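Local coordinates for protein ornithine carbamoyltransferase, mitochondrial (Coccidioides immitis, PDB 3SDS) that catalyses the transfer of the carbamoyl group from carbamoyl phosphate to L-ornithine, giving L-citrulline and phosphate in arginine biosynthesis, at residues L308-P312 with E313-D317. Numbering follows the deposited sequence.
Sequences LPRHP and EEVSD
Arg310 reaches forward along its own loop to Val315 and Asp317, bridging the loop that leads from strand 303-306, at the edge of the parallel sheet of the Rossmann-like ornithine-binding domain, into helix 317-320. The loop carries the HCLP motif of ornithine carbamoyltransferases. Leu308 is joined to Pro309 by a cis peptide bond and, with its neighbour Cys307, probably binds carbamoyl phosphate, as in related enzymes. With CG of Arg310 anti to the backbone N (chi1 173°) and the chain bent at chi2, the guanidinium arrives end-on at Asp317. Both terminal nitrogens go to one carboxylate oxygen: NH1 of Arg310 lies 2.9 Å from OD1 of Asp317, nearly along the C-O axis, while NH2 of Arg310 meets the same OD1 at 2.8 Å from its anti side. This salt bridge lies close to the guanidinium plane. NH2 of Arg310 has a second acceptor, the backbone O of Val315, at 2.9 Å and fairly straight (161°), though it comes from above that carbonyl plane. Phe320 adds a cation-pi contact to the same group. Elsewhere in the loop, the carboxylate of Glu314 turns back toward the backbone N of His311, which gives only weak bonds to OE1 and OE2; OE2 of Glu314 has its stronger partner in His306 NE2, and ND1 of His311 is satisfied by Thr266 OG1. Ser316 is the N-cap, its OG taking the backbone N of Val319. Beside the polar grip, CG1 of Val315 packs 3.6 Å from NE of Arg310.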
# COMPACT_ATOMS: atom_id res chain seq x y z
N LEU A 308 -18.76 8.55 13.57
CA LEU A 308 -18.29 7.14 13.48
C LEU A 308 -16.82 6.92 13.88
O LEU A 308 -16.00 7.83 13.75
CB LEU A 308 -18.56 6.56 12.09
CG LEU A 308 -19.98 6.64 11.55
CD1 LEU A 308 -20.06 5.86 10.28
CD2 LEU A 308 -21.00 6.12 12.57
N PRO A 309 -16.49 5.72 14.40
CA PRO A 309 -17.40 4.60 14.71
C PRO A 309 -18.28 4.95 15.89
O PRO A 309 -17.92 5.80 16.71
CB PRO A 309 -16.45 3.47 15.10
CG PRO A 309 -15.28 4.19 15.72
CD PRO A 309 -15.13 5.47 14.92
N ARG A 310 -19.43 4.28 15.96
CA ARG A 310 -20.41 4.48 17.01
C ARG A 310 -20.34 3.31 17.99
O ARG A 310 -20.24 2.17 17.57
CB ARG A 310 -21.81 4.55 16.38
CG ARG A 310 -22.98 4.58 17.35
CD ARG A 310 -23.61 3.22 17.51
NE ARG A 310 -24.84 3.28 18.29
CZ ARG A 310 -25.76 2.32 18.33
NH1 ARG A 310 -25.60 1.21 17.62
NH2 ARG A 310 -26.86 2.46 19.08
N HIS A 311 -20.38 3.62 19.29
CA HIS A 311 -20.61 2.59 20.32
C HIS A 311 -21.99 2.82 20.93
O HIS A 311 -22.56 3.91 20.76
CB HIS A 311 -19.51 2.59 21.38
CG HIS A 311 -18.16 2.24 20.82
ND1 HIS A 311 -17.17 3.18 20.64
CD2 HIS A 311 -17.66 1.07 20.38
CE1 HIS A 311 -16.10 2.60 20.12
NE2 HIS A 311 -16.37 1.31 19.95
N PRO A 312 -22.55 1.79 21.62
CA PRO A 312 -23.96 1.81 22.10
C PRO A 312 -24.24 2.66 23.33
O PRO A 312 -25.38 2.70 23.82
CB PRO A 312 -24.27 0.34 22.40
CG PRO A 312 -22.92 -0.29 22.68
CD PRO A 312 -21.91 0.48 21.84
N GLU A 313 -23.21 3.34 23.84
CA GLU A 313 -23.37 4.16 25.02
C GLU A 313 -23.90 5.55 24.69
O GLU A 313 -24.77 6.05 25.42
CB GLU A 313 -22.07 4.21 25.82
CG GLU A 313 -21.68 2.87 26.51
CD GLU A 313 -20.78 1.93 25.66
OE1 GLU A 313 -20.64 2.12 24.42
OE2 GLU A 313 -20.20 0.98 26.26
N GLU A 314 -23.43 6.16 23.59
CA GLU A 314 -23.77 7.56 23.24
C GLU A 314 -25.17 7.76 22.68
O GLU A 314 -25.76 8.83 22.85
CB GLU A 314 -22.79 8.19 22.25
CG GLU A 314 -21.37 7.79 22.39
CD GLU A 314 -21.00 6.64 21.48
OE1 GLU A 314 -20.38 5.68 21.98
OE2 GLU A 314 -21.34 6.70 20.27
N VAL A 315 -25.69 6.75 21.98
CA VAL A 315 -26.95 6.91 21.29
C VAL A 315 -27.70 5.60 21.18
O VAL A 315 -27.08 4.54 21.13
CB VAL A 315 -26.73 7.57 19.89
CG1 VAL A 315 -25.89 6.67 18.97
CG2 VAL A 315 -28.06 7.95 19.26
N SER A 316 -29.03 5.67 21.16
CA SER A 316 -29.89 4.48 21.10
C SER A 316 -30.01 3.93 19.68
O SER A 316 -29.91 4.68 18.70
CB SER A 316 -31.28 4.77 21.68
OG SER A 316 -32.15 5.37 20.73
N ASP A 317 -30.23 2.62 19.58
CA ASP A 317 -30.42 1.93 18.30
C ASP A 317 -31.59 2.51 17.51
O ASP A 317 -31.50 2.71 16.30
CB ASP A 317 -30.63 0.43 18.51
CG ASP A 317 -29.36 -0.38 18.28
OD1 ASP A 317 -28.26 0.20 18.15
OD2 ASP A 317 -29.47 -1.61 18.20